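Side-chain contacts in neuroglobin (PDB 4B4Y), which binds haem and oxygen in a globin fold and probably serves as an oxygen-binding globin of the nervous system: residues A[29-34]-A[118-123]; A[50-55]-A[60-65]; A[81-86]-A[142-147]. All coordinates share one frame; numbering follows the deposited sequence.

Contact 1: residues A[29-34]-A[118-123]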
loop_
_atom_site.group_PDB
_atom_site.type_symbol
_atom_site.label_atom_id
_atom_site.label_comp_id
_atom_site.label_asym_id
_atom_site.label_seq_id
_atom_site.Cartn_x
_atom_site.Cartn_y
_atom_site.Cartn_z
ATOM N N ASP A 29 -9.728 -3.317 18.369
ATOM C CA ASP A 29 -8.512 -2.992 17.655
ATOM C C ASP A 29 -7.364 -3.916 18.066
ATOM O O ASP A 29 -6.526 -4.248 17.208
ATOM C CB ASP A 29 -8.046 -1.513 17.878
ATOM C CG ASP A 29 -9.062 -0.431 17.222
ATOM O OD1 ASP A 29 -9.960 -0.806 16.416
ATOM O OD2 ASP A 29 -8.900 0.775 17.526
ATOM N N ASP A 30 -7.213 -4.142 19.378
ATOM C CA ASP A 30 -6.275 -5.131 19.922
ATOM C C ASP A 30 -6.501 -6.537 19.259
ATOM O O ASP A 30 -5.531 -7.169 18.823
ATOM C CB ASP A 30 -6.424 -5.232 21.449
ATOM C CG ASP A 30 -5.957 -3.946 22.187
ATOM O OD1 ASP A 30 -5.169 -3.137 21.605
ATOM O OD2 ASP A 30 -6.426 -3.739 23.360
ATOM N N PHE A 31 -7.755 -6.936 19.112
ATOM C CA PHE A 31 -8.126 -8.241 18.567
ATOM C C PHE A 31 -7.609 -8.340 17.109
ATOM O O PHE A 31 -6.958 -9.339 16.754
ATOM C CB PHE A 31 -9.643 -8.501 18.680
ATOM C CG PHE A 31 -10.207 -9.426 17.617
ATOM C CD1 PHE A 31 -10.073 -10.847 17.685
ATOM C CD2 PHE A 31 -10.900 -8.907 16.563
ATOM C CE1 PHE A 31 -10.610 -11.690 16.674
ATOM C CE2 PHE A 31 -11.410 -9.724 15.578
ATOM C CZ PHE A 31 -11.268 -11.114 15.636
ATOM N N VAL A 32 -7.865 -7.326 16.291
ATOM C CA VAL A 32 -7.492 -7.385 14.923
ATOM C C VAL A 32 -5.918 -7.339 14.795
ATOM O O VAL A 32 -5.392 -7.977 13.942
ATOM C CB VAL A 32 -8.153 -6.226 14.062
ATOM C CG1 VAL A 32 -7.731 -6.334 12.521
ATOM C CG2 VAL A 32 -9.657 -6.312 14.095
ATOM N N GLU A 33 -5.194 -6.585 15.615
ATOM C CA GLU A 33 -3.732 -6.535 15.595
ATOM C C GLU A 33 -3.116 -7.919 16.066
ATOM O O GLU A 33 -2.160 -8.417 15.457
ATOM C CB GLU A 33 -3.252 -5.407 16.520
ATOM C CG GLU A 33 -3.442 -3.976 15.860
ATOM C CD GLU A 33 -2.846 -2.832 16.674
ATOM O OE1 GLU A 33 -2.139 -3.073 17.701
ATOM O OE2 GLU A 33 -3.163 -1.663 16.325
ATOM N N ASP A 34 -3.791 -8.583 17.021
ATOM C CA ASP A 34 -3.428 -9.951 17.428
ATOM C C ASP A 34 -3.507 -10.876 16.211
ATOM O O ASP A 34 -2.621 -11.632 16.006
ATOM C CB ASP A 34 -4.402 -10.504 18.535
ATOM C CG ASP A 34 -4.114 -9.921 19.913
ATOM O OD1 ASP A 34 -3.046 -9.276 20.100
ATOM O OD2 ASP A 34 -5.018 -10.020 20.806
ATOM N N GLY A 118 -7.719 -19.109 9.673
ATOM C CA GLY A 118 -7.373 -19.848 10.935
ATOM C C GLY A 118 -6.954 -18.938 12.040
ATOM O O GLY A 118 -7.245 -19.191 13.231
ATOM N N CYS A 119 -6.237 -17.865 11.685
ATOM C CA CYS A 119 -5.810 -16.916 12.724
ATOM C C CYS A 119 -6.968 -16.129 13.349
ATOM O O CYS A 119 -6.936 -15.806 14.566
ATOM C CB CYS A 119 -4.762 -15.915 12.207
ATOM S SG CYS A 119 -3.173 -16.690 11.579
ATOM N N ILE A 120 -7.945 -15.720 12.503
ATOM C CA ILE A 120 -9.146 -15.009 13.053
ATOM C C ILE A 120 -9.808 -15.966 14.039
ATOM O O ILE A 120 -10.033 -15.612 15.174
ATOM C CB ILE A 120 -10.091 -14.607 11.889
ATOM C CG1 ILE A 120 -9.413 -13.427 11.114
ATOM C CG2 ILE A 120 -11.423 -14.171 12.474
ATOM C CD1 ILE A 120 -9.962 -13.253 9.694
ATOM N N LEU A 121 -10.136 -17.197 13.596
ATOM C CA LEU A 121 -10.774 -18.196 14.502
ATOM C C LEU A 121 -10.011 -18.447 15.802
ATOM O O LEU A 121 -10.627 -18.569 16.854
ATOM C CB LEU A 121 -11.149 -19.509 13.725
ATOM C CG LEU A 121 -12.584 -19.173 13.220
ATOM C CD1 LEU A 121 -12.702 -18.343 11.836
ATOM C CD2 LEU A 121 -13.458 -20.342 13.264
ATOM N N THR A 122 -8.667 -18.460 15.756
ATOM C CA THR A 122 -7.876 -18.636 16.960
ATOM C C THR A 122 -8.018 -17.472 17.932
ATOM O O THR A 122 -8.060 -17.687 19.183
ATOM C CB THR A 122 -6.293 -18.793 16.638
ATOM O OG1 THR A 122 -6.062 -20.086 16.086
ATOM C CG2 THR A 122 -5.451 -18.633 17.928
ATOM N N GLN A 123 -7.908 -16.230 17.405
ATOM C CA GLN A 123 -8.075 -15.027 18.294
ATOM C C GLN A 123 -9.510 -14.900 18.737
ATOM O O GLN A 123 -9.705 -14.521 19.848
ATOM C CB GLN A 123 -7.595 -13.725 17.625
ATOM C CG GLN A 123 -6.130 -13.872 17.156
ATOM C CD GLN A 123 -5.174 -14.181 18.292
ATOM O OE1 GLN A 123 -4.154 -14.833 18.074
ATOM N NE2 GLN A 123 -5.452 -13.678 19.463
HETATM O O HOH W 1 -7.267 -11.965 20.601
#
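Ile120 meets Phe31 first as the chain runs through 118-123, and it does so partly with its backbone. Its carbonyl O lies at the rim of the Phe31 ring, near the ring plane, 4.2 Å from CE1, where the slightly positive ring hydrogens make a tolerable neighbour for an oxygen. The branch methyl of Ile120 adds a looser apolar touch, its CG2 4.4 Å from Phe31 CZ. One helical turn later Gln123 carries most of the contact. Its CB sits 3.8 Å from CE1 of Phe31, and the ring and amide planes are turned 53° apart. With CG of Phe31 roughly anti to the backbone N (chi1 152°), the ring reaches across to 118-123. Beyond CB the Gln123 chain bends at chi2 (-60°) and lays its amide across Asp34, with NE2 3.5 Å from the CB of that aspartate. Amide and carboxylate do not bond directly; a water joins them, accepting from Gln123 NE2 at 2.7 Å and donating to Asp34 OD2 at 3.0 Å. Glutamine suits the spot because its CB packs beside the ring and its CG beside Asp34, while its amide serves the water. Cutting Gln123 back to an alanine would probably leave that water without its amide donor and open a gap beside the Asp34 methylene. The Asp34 carboxylate has stronger partners, in salt bridges to Arg63 and Arg127, which are likely to favour its charged form. The contact joins helices 28-42 and 111-127, helices B and G of the globin fold, whose segment axes approach to 9.7 Å; Val32 turns to Ile75 of helix 66-83, and Ile120 leans on Tyr145 of helix 135-153.

Contact 2: residues A[50-55]-A[60-65]. With HEM (protoporphyrin IX containing Fe), chain B.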
loop_
_atom_site.group_PDB
_atom_site.type_symbol
_atom_site.label_atom_id
_atom_site.label_comp_id
_atom_site.label_asym_id
_atom_site.label_seq_id
_atom_site.Cartn_x
_atom_site.Cartn_y
_atom_site.Cartn_z
ATOM N N PHE A 50 3.176 -7.736 2.023
ATOM C CA PHE A 50 2.803 -6.459 2.528
ATOM C C PHE A 50 3.970 -5.487 2.250
ATOM O O PHE A 50 5.071 -5.638 2.760
ATOM C CB PHE A 50 2.551 -6.513 4.021
ATOM C CG PHE A 50 1.310 -7.300 4.428
ATOM C CD1 PHE A 50 0.041 -6.913 3.972
ATOM C CD2 PHE A 50 1.415 -8.339 5.357
ATOM C CE1 PHE A 50 -1.135 -7.599 4.353
ATOM C CE2 PHE A 50 0.267 -9.073 5.785
ATOM C CZ PHE A 50 -1.011 -8.708 5.315
ATOM N N PRO A 51 3.709 -4.431 1.472
ATOM C CA PRO A 51 4.857 -3.574 1.126
ATOM C C PRO A 51 5.401 -2.854 2.319
ATOM O O PRO A 51 6.569 -2.617 2.348
ATOM C CB PRO A 51 4.273 -2.509 0.142
ATOM C CG PRO A 51 2.887 -3.090 -0.274
ATOM C CD PRO A 51 2.427 -3.958 0.911
ATOM N N TRP A 52 4.569 -2.470 3.270
ATOM C CA TRP A 52 5.041 -1.745 4.397
ATOM C C TRP A 52 5.766 -2.590 5.427
ATOM O O TRP A 52 6.297 -2.050 6.433
ATOM C CB TRP A 52 3.841 -1.103 5.050
ATOM C CG TRP A 52 2.716 -2.048 5.211
ATOM C CD1 TRP A 52 1.630 -2.207 4.374
ATOM C CD2 TRP A 52 2.551 -3.019 6.299
ATOM N NE1 TRP A 52 0.763 -3.207 4.935
ATOM C CE2 TRP A 52 1.312 -3.692 6.095
ATOM C CE3 TRP A 52 3.304 -3.332 7.442
ATOM C CZ2 TRP A 52 0.849 -4.707 6.969
ATOM C CZ3 TRP A 52 2.840 -4.313 8.303
ATOM C CH2 TRP A 52 1.614 -4.984 8.070
ATOM N N ALA A 53 5.759 -3.918 5.265
ATOM C CA ALA A 53 6.324 -4.769 6.317
ATOM C C ALA A 53 7.857 -4.716 6.213
ATOM O O ALA A 53 8.434 -4.853 5.109
ATOM C CB ALA A 53 5.867 -6.247 6.070
ATOM N N ASP A 54 8.515 -4.623 7.352
ATOM C CA ASP A 54 9.967 -4.455 7.360
ATOM C C ASP A 54 10.577 -5.792 7.760
ATOM O O ASP A 54 10.580 -6.176 8.925
ATOM C CB ASP A 54 10.331 -3.344 8.359
ATOM C CG ASP A 54 11.875 -3.074 8.454
ATOM O OD1 ASP A 54 12.767 -3.911 8.040
ATOM O OD2 ASP A 54 12.181 -1.960 8.973
ATOM N N ALA A 55 11.125 -6.464 6.788
ATOM C CA ALA A 55 11.708 -7.762 6.960
ATOM C C ALA A 55 12.879 -7.876 7.983
ATOM O O ALA A 55 13.285 -8.995 8.319
ATOM C CB ALA A 55 12.191 -8.225 5.600
ATOM N N LYS A 60 6.041 -8.880 15.952
ATOM C CA LYS A 60 5.788 -8.144 17.174
ATOM C C LYS A 60 6.501 -6.784 17.178
ATOM O O LYS A 60 5.982 -5.805 17.724
ATOM C CB LYS A 60 6.254 -8.956 18.395
ATOM C CG LYS A 60 5.931 -8.183 19.745
ATOM C CD LYS A 60 6.542 -8.890 20.981
ATOM C CE LYS A 60 5.958 -8.341 22.323
ATOM N NZ LYS A 60 6.524 -9.107 23.507
ATOM N N GLU A 61 7.720 -6.707 16.648
ATOM C CA GLU A 61 8.298 -5.380 16.508
ATOM C C GLU A 61 7.466 -4.525 15.519
ATOM O O GLU A 61 7.318 -3.347 15.772
ATOM C CB GLU A 61 9.772 -5.435 16.088
ATOM C CG GLU A 61 10.663 -5.838 17.255
ATOM C CD GLU A 61 12.039 -6.314 16.800
ATOM O OE1 GLU A 61 12.261 -6.596 15.586
ATOM O OE2 GLU A 61 12.893 -6.391 17.688
ATOM N N MET A 62 6.910 -5.139 14.455
ATOM C CA MET A 62 6.119 -4.401 13.465
ATOM C C MET A 62 4.867 -3.851 14.095
ATOM O O MET A 62 4.391 -2.764 13.743
ATOM C CB MET A 62 5.701 -5.285 12.250
ATOM C CG MET A 62 6.729 -5.537 11.263
ATOM S SD MET A 62 7.485 -4.052 10.541
ATOM C CE MET A 62 6.141 -3.021 10.038
ATOM N N ARG A 63 4.316 -4.581 15.051
ATOM C CA ARG A 63 3.077 -4.108 15.703
ATOM C C ARG A 63 3.105 -2.652 16.188
ATOM O O ARG A 63 2.035 -2.012 16.243
ATOM C CB ARG A 63 2.634 -5.050 16.863
ATOM C CG ARG A 63 1.136 -4.876 17.314
ATOM C CD ARG A 63 0.773 -5.939 18.241
ATOM N NE ARG A 63 -0.470 -5.686 18.920
ATOM C CZ ARG A 63 -1.287 -6.638 19.328
ATOM N NH1 ARG A 63 -0.982 -7.950 19.130
ATOM N NH2 ARG A 63 -2.440 -6.284 19.880
ATOM N N SER A 64 4.277 -2.142 16.594
ATOM C CA SER A 64 4.381 -0.734 17.054
ATOM C C SER A 64 4.288 0.223 15.861
ATOM O O SER A 64 4.019 1.388 16.070
ATOM C CB SER A 64 5.771 -0.391 17.681
ATOM O OG SER A 64 6.372 -1.504 18.297
ATOM N N HIS A 65 4.632 -0.214 14.640
ATOM C CA HIS A 65 4.705 0.710 13.503
ATOM C C HIS A 65 3.343 1.263 13.106
ATOM O O HIS A 65 2.380 0.517 12.932
ATOM C CB HIS A 65 5.331 0.091 12.241
ATOM C CG HIS A 65 5.610 1.102 11.165
ATOM N ND1 HIS A 65 4.693 2.056 10.781
ATOM C CD2 HIS A 65 6.698 1.306 10.385
ATOM C CE1 HIS A 65 5.211 2.826 9.849
ATOM N NE2 HIS A 65 6.423 2.387 9.585
HETATM C CHA HEM B . -4.967 -4.806 1.254
HETATM C CHB HEM B . -8.704 -6.613 3.681
HETATM C CHC HEM B . -6.899 -11.099 2.923
HETATM C CHD HEM B . -2.732 -9.163 1.528
HETATM C C1A HEM B . -6.143 -4.897 1.960
HETATM C C2A HEM B . -7.070 -3.842 2.204
HETATM C C3A HEM B . -8.084 -4.329 2.876
HETATM C C4A HEM B . -7.874 -5.719 3.022
HETATM C CMA HEM B . -9.371 -3.584 3.373
HETATM C CAA HEM B . -6.849 -2.366 1.727
HETATM C CBA HEM B . -6.266 -1.587 2.885
HETATM C CGA HEM B . -5.759 -0.224 2.460
HETATM O O1A HEM B . -6.380 0.508 1.698
HETATM O O2A HEM B . -4.654 0.157 2.899
HETATM C C1B HEM B . -8.585 -8.019 3.665
HETATM C C2B HEM B . -9.568 -8.985 4.130
HETATM C C3B HEM B . -9.103 -10.201 3.897
HETATM C C4B HEM B . -7.776 -10.063 3.324
HETATM C CMB HEM B . -10.938 -8.568 4.732
HETATM C CAB HEM B . -9.775 -11.541 4.261
HETATM C CBB HEM B . -10.862 -11.941 3.594
HETATM C C1C HEM B . -5.576 -10.952 2.565
HETATM C C2C HEM B . -4.529 -11.991 2.580
HETATM C C3C HEM B . -3.373 -11.432 2.283
HETATM C C4C HEM B . -3.650 -10.050 2.023
HETATM C CMC HEM B . -4.731 -13.476 2.978
HETATM C CAC HEM B . -1.982 -12.163 2.147
HETATM C CBC HEM B . -0.886 -11.476 2.489
HETATM C C1D HEM B . -2.977 -7.864 1.123
HETATM C C2D HEM B . -2.104 -7.005 0.304
HETATM C C3D HEM B . -2.847 -5.728 0.275
HETATM C C4D HEM B . -4.047 -5.838 1.073
HETATM C CMD HEM B . -0.724 -7.260 -0.308
HETATM C CAD HEM B . -2.388 -4.396 -0.314
HETATM C CBD HEM B . -2.060 -4.676 1.197
HETATM C CGD HEM B . -1.388 -3.487 1.548
HETATM O O1D HEM B . -0.782 -3.542 2.638
HETATM O O2D HEM B . -1.501 -2.615 0.621
HETATM N NA HEM B . -6.677 -6.019 2.459
HETATM N NB HEM B . -7.545 -8.718 3.184
HETATM N NC HEM B . -4.994 -9.790 2.242
HETATM N ND HEM B . -4.116 -7.138 1.456
HETATM FE FE HEM B . -5.821 -7.877 2.289
#
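Met62 offers its thioether sulphur to a backbone amide: Asp54 N donates to SD at 3.4 Å with an N-H...S angle of 156°, a weak but fairly straight hydrogen bond. The same sulphur lies 3.7 Å from Asp54 CB, so polar and apolar contact are shared by one atom, which a soft, polarisable side chain such as methionine can do. Bends at chi2 and chi3 fold the chain back and bring its methyl to Trp52, where CE meets the benzo edge of the indole in its plane, 3.9 Å from CE3. At its pyrrole edge Trp52 has a different duty. NE1 donates to the haem propionate atom O1D at 2.8 Å, though the bond is bent (132°). Against one face of the indole lies Phe50 CB. The Phe50 ring in turn receives Trp52 CZ2 over a face and reaches the porphyrin with CE1, 3.6 Å from the methine carbon CHD. Lys107 of the second subunit takes the carbonyls of Phe50, Pro51 and Ala53, which ties this turn to the dimer. Phe50, which also lines the oxygen pocket and meets His71 edge-to-face, probably corresponds to the phenylalanine that wedges the haem in the CD corner of globins.

Contact 3: residues A[81-86]-A[142-147]; sequences DCLVDL and LKAYGI. With HEM (protoporphyrin IX containing Fe), chain B.
Ala144 points its methyl toward 81-86, and two leucines three residues apart close over it. Leu86 comes closer, CD1 standing 3.8 Å from Ala144 CB, while its second methyl, CD2, lies 4.1 Å from the same CB, so the isopropyl fork straddles the alanine. In Leu83 it is the CD2 branch, not the extended CD1, that reaches Ala144 CB, at 4.1 Å. A small residue fits here because the backbones run close, with the CA atoms of Leu83 and Ala144 6.9 Å apart. Leu86, by contrast, lies three residues further along, and its longer side chain spans to the flank of helix 135-153. These residues bring the end of helix 66-83 and the start of the corner after it, the E helix and EF corner of a globin, against helix 135-153, the H helix, and the side chains that meet are all aliphatic. One turn beyond Ala144, Ile147 carries on the same surface. Its branch methyl CG2 faces both the carbonyl O of Leu86, at 4.1 Å, and the Leu86 CD2 methyl, at 4.3 Å; a beta-branched residue presents such a methyl next to the backbone. Val9 and Met7 of the N-terminal tail lie against Ile147 too, and Gln14 of helix 11-24 against Leu86. Tyr145 leaves the helix on another side, away from 81-86, with CG anti to its own backbone N (chi1 -178°), and its ring goes to the haem. There the vinyl carbon CAB lies oblique to the ring, 3.8 Å from OH of Tyr145, while the hydroxyl is hydrogen-bonded to the carbonyl O of Phe113.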
loop_
_atom_site.group_PDB
_atom_site.type_symbol
_atom_site.label_atom_id
_atom_site.label_comp_id
_atom_site.label_asym_id
_atom_site.label_seq_id
_atom_site.Cartn_x
_atom_site.Cartn_y
_atom_site.Cartn_z
ATOM N N ASP A 81 -17.794 -4.429 9.258
ATOM C CA ASP A 81 -18.931 -4.076 8.478
ATOM C C ASP A 81 -19.567 -5.286 7.863
ATOM O O ASP A 81 -20.795 -5.263 7.523
ATOM C CB ASP A 81 -18.488 -3.184 7.317
ATOM C CG ASP A 81 -18.304 -1.734 7.716
ATOM O OD1 ASP A 81 -18.559 -1.328 8.884
ATOM O OD2 ASP A 81 -17.793 -1.039 6.832
ATOM N N CYS A 82 -18.770 -6.308 7.544
ATOM C CA CYS A 82 -19.429 -7.455 6.894
ATOM C C CYS A 82 -20.136 -8.283 7.984
ATOM O O CYS A 82 -21.265 -8.781 7.742
ATOM C CB CYS A 82 -18.485 -8.392 6.140
ATOM S SG CYS A 82 -17.730 -7.753 4.723
ATOM N N LEU A 83 -19.483 -8.442 9.139
ATOM C CA LEU A 83 -19.928 -9.406 10.180
ATOM C C LEU A 83 -21.315 -8.996 10.725
ATOM O O LEU A 83 -22.177 -9.829 11.075
ATOM C CB LEU A 83 -18.935 -9.422 11.347
ATOM C CG LEU A 83 -17.503 -10.103 11.197
ATOM C CD1 LEU A 83 -16.750 -10.021 12.603
ATOM C CD2 LEU A 83 -17.752 -11.511 10.803
ATOM N N VAL A 84 -21.530 -7.694 10.715
ATOM C CA VAL A 84 -22.632 -7.119 11.398
ATOM C C VAL A 84 -23.865 -7.231 10.477
ATOM O O VAL A 84 -24.978 -7.231 10.903
ATOM C CB VAL A 84 -22.089 -5.752 11.908
ATOM C CG1 VAL A 84 -22.595 -4.522 11.189
ATOM C CG2 VAL A 84 -21.914 -5.780 13.361
ATOM N N ASP A 85 -23.676 -7.496 9.201
ATOM C CA ASP A 85 -24.840 -7.738 8.342
ATOM C C ASP A 85 -24.416 -8.664 7.193
ATOM O O ASP A 85 -24.245 -8.231 6.040
ATOM C CB ASP A 85 -25.406 -6.400 7.812
ATOM C CG ASP A 85 -26.609 -6.579 6.808
ATOM O OD1 ASP A 85 -27.215 -7.694 6.648
ATOM O OD2 ASP A 85 -26.901 -5.578 6.117
ATOM N N LEU A 86 -24.271 -9.954 7.494
ATOM C CA LEU A 86 -23.600 -10.879 6.531
ATOM C C LEU A 86 -24.337 -11.061 5.260
ATOM O O LEU A 86 -23.710 -11.111 4.183
ATOM C CB LEU A 86 -23.280 -12.248 7.129
ATOM C CG LEU A 86 -22.039 -12.130 8.034
ATOM C CD1 LEU A 86 -22.003 -13.187 9.137
ATOM C CD2 LEU A 86 -20.688 -12.062 7.252
ATOM N N LEU A 142 -16.748 -19.639 10.366
ATOM C CA LEU A 142 -16.080 -20.125 9.146
ATOM C C LEU A 142 -16.865 -19.746 7.919
ATOM O O LEU A 142 -16.322 -19.368 6.813
ATOM C CB LEU A 142 -15.814 -21.671 9.207
ATOM C CG LEU A 142 -14.662 -22.137 10.145
ATOM C CD1 LEU A 142 -14.703 -23.650 10.491
ATOM C CD2 LEU A 142 -13.231 -21.748 9.629
ATOM N N LYS A 143 -18.181 -19.886 8.041
ATOM C CA LYS A 143 -19.027 -19.463 6.915
ATOM C C LYS A 143 -18.927 -17.923 6.696
ATOM O O LYS A 143 -18.762 -17.422 5.558
ATOM C CB LYS A 143 -20.486 -19.895 7.163
ATOM C CG LYS A 143 -21.323 -19.799 5.832
ATOM C CD LYS A 143 -22.570 -20.699 5.816
ATOM C CE LYS A 143 -23.218 -20.614 4.403
ATOM N NZ LYS A 143 -24.451 -21.456 4.237
ATOM N N ALA A 144 -19.015 -17.178 7.765
ATOM C CA ALA A 144 -18.803 -15.724 7.690
ATOM C C ALA A 144 -17.478 -15.389 6.984
ATOM O O ALA A 144 -17.417 -14.491 6.147
ATOM C CB ALA A 144 -18.773 -15.098 9.162
ATOM N N TYR A 145 -16.394 -16.090 7.354
ATOM C CA TYR A 145 -15.078 -15.778 6.775
ATOM C C TYR A 145 -15.089 -16.036 5.276
ATOM O O TYR A 145 -14.523 -15.289 4.476
ATOM C CB TYR A 145 -13.927 -16.582 7.459
ATOM C CG TYR A 145 -12.617 -16.183 6.865
ATOM C CD1 TYR A 145 -12.095 -14.926 7.094
ATOM C CD2 TYR A 145 -11.932 -17.060 6.005
ATOM C CE1 TYR A 145 -10.878 -14.531 6.515
ATOM C CE2 TYR A 145 -10.732 -16.726 5.485
ATOM C CZ TYR A 145 -10.197 -15.461 5.727
ATOM O OH TYR A 145 -9.000 -15.169 5.126
ATOM N N GLY A 146 -15.759 -17.109 4.887
ATOM C CA GLY A 146 -15.938 -17.429 3.449
ATOM C C GLY A 146 -16.610 -16.297 2.648
ATOM O O GLY A 146 -16.194 -15.991 1.525
ATOM N N ILE A 147 -17.637 -15.668 3.221
ATOM C CA ILE A 147 -18.365 -14.584 2.522
ATOM C C ILE A 147 -17.444 -13.380 2.473
ATOM O O ILE A 147 -17.366 -12.749 1.464
ATOM C CB ILE A 147 -19.685 -14.196 3.298
ATOM C CG1 ILE A 147 -20.844 -15.172 2.968
ATOM C CG2 ILE A 147 -20.110 -12.743 3.036
ATOM C CD1 ILE A 147 -21.748 -15.456 4.240
HETATM C CHA HEM B . -4.967 -4.806 1.254
HETATM C CHB HEM B . -8.704 -6.613 3.681
HETATM C CHC HEM B . -6.899 -11.099 2.923
HETATM C CHD HEM B . -2.732 -9.163 1.528
HETATM C C1A HEM B . -6.143 -4.897 1.960
HETATM C C2A HEM B . -7.070 -3.842 2.204
HETATM C C3A HEM B . -8.084 -4.329 2.876
HETATM C C4A HEM B . -7.874 -5.719 3.022
HETATM C CMA HEM B . -9.371 -3.584 3.373
HETATM C CAA HEM B . -6.849 -2.366 1.727
HETATM C CBA HEM B . -6.266 -1.587 2.885
HETATM C CGA HEM B . -5.759 -0.224 2.460
HETATM O O1A HEM B . -6.380 0.508 1.698
HETATM O O2A HEM B . -4.654 0.157 2.899
HETATM C C1B HEM B . -8.585 -8.019 3.665
HETATM C C2B HEM B . -9.568 -8.985 4.130
HETATM C C3B HEM B . -9.103 -10.201 3.897
HETATM C C4B HEM B . -7.776 -10.063 3.324
HETATM C CMB HEM B . -10.938 -8.568 4.732
HETATM C CAB HEM B . -9.775 -11.541 4.261
HETATM C CBB HEM B . -10.862 -11.941 3.594
HETATM C C1C HEM B . -5.576 -10.952 2.565
HETATM C C2C HEM B . -4.529 -11.991 2.580
HETATM C C3C HEM B . -3.373 -11.432 2.283
HETATM C C4C HEM B . -3.650 -10.050 2.023
HETATM C CMC HEM B . -4.731 -13.476 2.978
HETATM C CAC HEM B . -1.982 -12.163 2.147
HETATM C CBC HEM B . -0.886 -11.476 2.489
HETATM C C1D HEM B . -2.977 -7.864 1.123
HETATM C C2D HEM B . -2.104 -7.005 0.304
HETATM C C3D HEM B . -2.847 -5.728 0.275
HETATM C C4D HEM B . -4.047 -5.838 1.073
HETATM C CMD HEM B . -0.724 -7.260 -0.308
HETATM C CAD HEM B . -2.388 -4.396 -0.314
HETATM C CBD HEM B . -2.060 -4.676 1.197
HETATM C CGD HEM B . -1.388 -3.487 1.548
HETATM O O1D HEM B . -0.782 -3.542 2.638
HETATM O O2D HEM B . -1.501 -2.615 0.621
HETATM N NA HEM B . -6.677 -6.019 2.459
HETATM N NB HEM B . -7.545 -8.718 3.184
HETATM N NC HEM B . -4.994 -9.790 2.242
HETATM N ND HEM B . -4.116 -7.138 1.456
HETATM FE FE HEM B . -5.821 -7.877 2.289
#

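Contact 1 lies near the middle of the chain, its centre about 16 Å from that of contact 2 and about 15 Å from that of contact 3. Contacts 2 and 3 lie on opposite sides of the chain's centre, their centres about 27 Å apart. Contact 2 is nested along the chain within the loop that contact 1 closes, and the two touch through Asp34 and Arg63. Contacts 1 and 3 alternate in sequence and touch at Ile120 and Tyr145, between the consecutive helices 111-127 and 135-153. Contacts 2 and 3 both border the haem, whereas contact 1 packs together helices behind it, the Ile120 side chain staying about 6 Å away.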